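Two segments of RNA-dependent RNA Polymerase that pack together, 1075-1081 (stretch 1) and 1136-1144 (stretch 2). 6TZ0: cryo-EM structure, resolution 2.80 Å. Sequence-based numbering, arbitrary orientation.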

ATOM      1  N   ASP A1075     -33.538  -7.504 -18.575  1.00 72.68           N
ATOM      2  CA  ASP A1075     -33.656  -7.686 -20.018  1.00 72.68           C
ATOM      3  C   ASP A1075     -32.668  -6.800 -20.773  1.00 72.68           C
ATOM      4  O   ASP A1075     -32.265  -7.122 -21.897  1.00 72.68           O
ATOM      5  CB  ASP A1075     -35.097  -7.405 -20.450  1.00 72.68           C
ATOM      6  CG  ASP A1075     -35.380  -7.850 -21.868  1.00 72.68           C
ATOM      7  OD1 ASP A1075     -35.464  -9.073 -22.102  1.00 72.68           O
ATOM      8  OD2 ASP A1075     -35.537  -6.983 -22.745  1.00 72.68           O
ATOM      9  N   VAL A1076     -32.268  -5.674 -20.175  1.00 67.84           N
ATOM     10  CA  VAL A1076     -31.236  -4.837 -20.785  1.00 67.84           C
ATOM     11  C   VAL A1076     -29.873  -5.485 -20.628  1.00 67.84           C
ATOM     12  O   VAL A1076     -29.168  -5.750 -21.609  1.00 67.84           O
ATOM     13  CB  VAL A1076     -31.237  -3.427 -20.168  1.00 67.84           C
ATOM     14  CG1 VAL A1076     -30.069  -2.625 -20.708  1.00 67.84           C
ATOM     15  CG2 VAL A1076     -32.521  -2.717 -20.452  1.00 67.84           C
ATOM     16  N   ALA A1077     -29.497  -5.773 -19.379  1.00 72.33           N
ATOM     17  CA  ALA A1077     -28.155  -6.252 -19.080  1.00 72.33           C
ATOM     18  C   ALA A1077     -27.955  -7.684 -19.546  1.00 72.33           C
ATOM     19  O   ALA A1077     -26.818  -8.148 -19.640  1.00 72.33           O
ATOM     20  CB  ALA A1077     -27.876  -6.134 -17.584  1.00 72.33           C
ATOM     21  N   SER A1078     -29.043  -8.396 -19.841  1.00 71.29           N
ATOM     22  CA  SER A1078     -28.922  -9.724 -20.426  1.00 71.29           C
ATOM     23  C   SER A1078     -28.348  -9.652 -21.831  1.00 71.29           C
ATOM     24  O   SER A1078     -27.292 -10.222 -22.116  1.00 71.29           O
ATOM     25  CB  SER A1078     -30.284 -10.401 -20.454  1.00 71.29           C
ATOM     26  OG  SER A1078     -31.144  -9.750 -21.370  1.00 71.29           O
ATOM     27  N   ILE A1079     -29.028  -8.935 -22.727  1.00 65.93           N
ATOM     28  CA  ILE A1079     -28.553  -8.871 -24.098  1.00 65.93           C
ATOM     29  C   ILE A1079     -27.346  -7.952 -24.214  1.00 65.93           C
ATOM     30  O   ILE A1079     -26.611  -8.024 -25.203  1.00 65.93           O
ATOM     31  CB  ILE A1079     -29.707  -8.476 -25.044  1.00 65.93           C
ATOM     32  CG1 ILE A1079     -30.257  -7.078 -24.761  1.00 65.93           C
ATOM     33  CG2 ILE A1079     -30.839  -9.483 -24.950  1.00 65.93           C
ATOM     34  CD1 ILE A1079     -29.775  -6.028 -25.729  1.00 65.93           C
ATOM     35  N   ARG A1080     -27.102  -7.096 -23.222  1.00 64.35           N
ATOM     36  CA  ARG A1080     -25.843  -6.357 -23.207  1.00 64.35           C
ATOM     37  C   ARG A1080     -24.718  -7.215 -22.636  1.00 64.35           C
ATOM     38  O   ARG A1080     -23.773  -7.576 -23.343  1.00 64.35           O
ATOM     39  CB  ARG A1080     -26.015  -5.058 -22.409  1.00 64.35           C
ATOM     40  CG  ARG A1080     -24.776  -4.178 -22.309  1.00 64.35           C
ATOM     41  CD  ARG A1080     -24.094  -4.239 -20.958  1.00 64.35           C
ATOM     42  NE  ARG A1080     -22.995  -3.283 -20.873  1.00 64.35           N
ATOM     43  CZ  ARG A1080     -23.142  -2.017 -20.504  1.00 64.35           C
ATOM     44  NH1 ARG A1080     -24.342  -1.556 -20.184  1.00 64.35           N
ATOM     45  NH2 ARG A1080     -22.089  -1.210 -20.452  1.00 64.35           N
ATOM     46  N   GLY A1081     -24.812  -7.559 -21.358  1.00 73.95           N
ATOM     47  CA  GLY A1081     -23.734  -8.258 -20.687  1.00 73.95           C
ATOM     48  C   GLY A1081     -24.097  -9.587 -20.060  1.00 73.95           C
ATOM     49  O   GLY A1081     -24.296 -10.598 -20.741  1.00 73.95           O
ATOM     50  N   ASN A1136     -31.103 -15.332 -27.855  1.00 71.31           N
ATOM     51  CA  ASN A1136     -30.463 -15.369 -29.163  1.00 71.31           C
ATOM     52  C   ASN A1136     -29.961 -13.994 -29.592  1.00 71.31           C
ATOM     53  O   ASN A1136     -28.900 -13.886 -30.215  1.00 71.31           O
ATOM     54  CB  ASN A1136     -31.415 -15.976 -30.197  1.00 71.31           C
ATOM     55  CG  ASN A1136     -32.778 -15.302 -30.226  1.00 71.31           C
ATOM     56  OD1 ASN A1136     -33.020 -14.315 -29.536  1.00 71.31           O
ATOM     57  ND2 ASN A1136     -33.679 -15.842 -31.034  1.00 71.31           N
ATOM     58  N   VAL A1137     -30.695 -12.932 -29.277  1.00 68.24           N
ATOM     59  CA  VAL A1137     -30.202 -11.598 -29.600  1.00 68.24           C
ATOM     60  C   VAL A1137     -29.318 -11.104 -28.462  1.00 68.24           C
ATOM     61  O   VAL A1137     -29.534 -11.434 -27.289  1.00 68.24           O
ATOM     62  CB  VAL A1137     -31.359 -10.625 -29.903  1.00 68.24           C
ATOM     63  CG1 VAL A1137     -32.176 -11.117 -31.086  1.00 68.24           C
ATOM     64  CG2 VAL A1137     -32.243 -10.415 -28.709  1.00 68.24           C
ATOM     65  N   GLU A1138     -28.288 -10.342 -28.819  1.00 64.58           N
ATOM     66  CA  GLU A1138     -27.304  -9.827 -27.877  1.00 64.58           C
ATOM     67  C   GLU A1138     -26.558  -8.697 -28.567  1.00 64.58           C
ATOM     68  O   GLU A1138     -26.420  -8.698 -29.792  1.00 64.58           O
ATOM     69  CB  GLU A1138     -26.344 -10.929 -27.406  1.00 64.58           C
ATOM     70  CG  GLU A1138     -25.513 -11.559 -28.511  1.00 64.58           C
ATOM     71  CD  GLU A1138     -24.683 -12.727 -28.024  1.00 64.58           C
ATOM     72  OE1 GLU A1138     -24.786 -13.076 -26.827  1.00 64.58           O
ATOM     73  OE2 GLU A1138     -23.923 -13.292 -28.839  1.00 64.58           O
ATOM     74  N   TYR A1139     -26.103  -7.718 -27.788  1.00 53.73           N
ATOM     75  CA  TYR A1139     -25.619  -6.567 -28.541  1.00 53.73           C
ATOM     76  C   TYR A1139     -24.226  -6.087 -28.142  1.00 53.73           C
ATOM     77  O   TYR A1139     -23.476  -5.653 -29.021  1.00 53.73           O
ATOM     78  CB  TYR A1139     -26.635  -5.437 -28.431  1.00 53.73           C
ATOM     79  CG  TYR A1139     -26.460  -4.438 -29.530  1.00 53.73           C
ATOM     80  CD1 TYR A1139     -26.747  -4.792 -30.834  1.00 53.73           C
ATOM     81  CD2 TYR A1139     -26.019  -3.148 -29.275  1.00 53.73           C
ATOM     82  CE1 TYR A1139     -26.586  -3.909 -31.855  1.00 53.73           C
ATOM     83  CE2 TYR A1139     -25.866  -2.249 -30.298  1.00 53.73           C
ATOM     84  CZ  TYR A1139     -26.148  -2.637 -31.587  1.00 53.73           C
ATOM     85  OH  TYR A1139     -26.000  -1.753 -32.615  1.00 53.73           O
ATOM     86  N   HIS A1140     -23.872  -6.149 -26.852  1.00 57.02           N
ATOM     87  CA  HIS A1140     -22.495  -6.026 -26.345  1.00 57.02           C
ATOM     88  C   HIS A1140     -21.855  -4.668 -26.665  1.00 57.02           C
ATOM     89  O   HIS A1140     -20.964  -4.549 -27.504  1.00 57.02           O
ATOM     90  CB  HIS A1140     -21.604  -7.160 -26.869  1.00 57.02           C
ATOM     91  CG  HIS A1140     -21.950  -8.508 -26.325  1.00 57.02           C
ATOM     92  ND1 HIS A1140     -22.877  -9.335 -26.920  1.00 57.02           N
ATOM     93  CD2 HIS A1140     -21.482  -9.183 -25.249  1.00 57.02           C
ATOM     94  CE1 HIS A1140     -22.970 -10.457 -26.231  1.00 57.02           C
ATOM     95  NE2 HIS A1140     -22.134 -10.391 -25.211  1.00 57.02           N
ATOM     96  N   TYR A1141     -22.348  -3.637 -25.993  1.00 51.11           N
ATOM     97  CA  TYR A1141     -21.656  -2.355 -25.979  1.00 51.11           C
ATOM     98  C   TYR A1141     -20.906  -2.165 -24.663  1.00 51.11           C
ATOM     99  O   TYR A1141     -21.162  -2.851 -23.673  1.00 51.11           O
ATOM    100  CB  TYR A1141     -22.631  -1.199 -26.211  1.00 51.11           C
ATOM    101  CG  TYR A1141     -23.709  -1.023 -25.160  1.00 51.11           C
ATOM    102  CD1 TYR A1141     -24.915  -1.699 -25.254  1.00 51.11           C
ATOM    103  CD2 TYR A1141     -23.535  -0.150 -24.098  1.00 51.11           C
ATOM    104  CE1 TYR A1141     -25.898  -1.524 -24.310  1.00 51.11           C
ATOM    105  CE2 TYR A1141     -24.512   0.029 -23.154  1.00 51.11           C
ATOM    106  CZ  TYR A1141     -25.691  -0.665 -23.263  1.00 51.11           C
ATOM    107  OH  TYR A1141     -26.675  -0.497 -22.327  1.00 51.11           O
ATOM    108  N   VAL A1142     -19.959  -1.224 -24.667  1.00 46.57           N
ATOM    109  CA  VAL A1142     -19.134  -0.907 -23.501  1.00 46.57           C
ATOM    110  C   VAL A1142     -19.072   0.608 -23.344  1.00 46.57           C
ATOM    111  O   VAL A1142     -18.647   1.310 -24.269  1.00 46.57           O
ATOM    112  CB  VAL A1142     -17.709  -1.483 -23.613  1.00 46.57           C
ATOM    113  CG1 VAL A1142     -16.853  -1.000 -22.468  1.00 46.57           C
ATOM    114  CG2 VAL A1142     -17.711  -3.000 -23.622  1.00 46.57           C
ATOM    115  N   LEU A1143     -19.486   1.109 -22.180  1.00 45.21           N
ATOM    116  CA  LEU A1143     -19.209   2.477 -21.746  1.00 45.21           C
ATOM    117  C   LEU A1143     -18.355   2.442 -20.483  1.00 45.21           C
ATOM    118  O   LEU A1143     -17.892   1.387 -20.050  1.00 45.21           O
ATOM    119  CB  LEU A1143     -20.486   3.280 -21.487  1.00 45.21           C
ATOM    120  CG  LEU A1143     -21.229   3.949 -22.648  1.00 45.21           C
ATOM    121  CD1 LEU A1143     -20.266   4.724 -23.530  1.00 45.21           C
ATOM    122  CD2 LEU A1143     -22.053   2.999 -23.448  1.00 45.21           C
ATOM    123  N   SER A1144     -18.153   3.610 -19.885  1.00 44.80           N
ATOM    124  CA  SER A1144     -17.327   3.752 -18.698  1.00 44.80           C
ATOM    125  C   SER A1144     -17.937   4.779 -17.757  1.00 44.80           C
ATOM    126  O   SER A1144     -18.600   5.718 -18.207  1.00 44.80           O
ATOM    127  CB  SER A1144     -15.898   4.171 -19.078  1.00 44.80           C
ATOM    128  OG  SER A1144     -15.085   4.340 -17.933  1.00 44.80           O
TER

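Stretch 1 is the last part of a helix, which runs through Arg-1080 and gives way to loop at Gly-1081. Stretch 2 is mostly loop with a short strand at 1141-1142. It passes the helix end, and the nearest CA pair is Ile-1079 CA and Glu-1138 CA, 4.1 Å apart.

Asn-1136 makes no contact with the helix. Its OD1 accepts a weak hydrogen bond from Val-1137 N, at 2.7 Å. Val-1137 begins the packing. Its CG2 lies 4.1 Å from Ile-1079 CG2, an apolar contact between buried residues. Its carbonyl O is 3.3 Å from the same Ile-1079 CG2.

Glu-1138 contributes mainly backbone. Its CA approaches Ile-1079 O at 3.3 Å in a CA-H...O contact, while the end of its side chain leads away.

Tyr-1139 makes a backbone hydrogen bond to the helix. Its N donates to Ile-1079 O at 2.7 Å, with an angle of 160°, so the bond is short and nearly straight. Carbonyls in the last turn of a helix lack a following turn to bond to, and this one meets a backbone NH from stretch 2. Tyr-1139 CB also packs 4.2 Å from Ile-1079 CD1.

His-1140 has a positive phi of 62°. Its CA-to-CB bond points away overall, yet one face of its ring lies against Arg-1080 O, which is 3.4 Å from His-1140 CD2.

Tyr-1141 receives the arginine side chain on its ring. Arg-1080 CG sits over the face, 3.8 Å from the ring centroid, as a CH-pi contact. Arg-1080 CZ is 4.2 Å from that centroid, an off-centre cation-pi contact. Arg-1080 NH1 and Tyr-1141 OH are 3.3 Å apart, but the angle is too poor for a hydrogen bond.

The CA-to-CB bond of Val-1142 points away from the helix. Leu-1143 N lies 3.9 Å from Arg-1080 NH2, and Ser-1144 is out of contact.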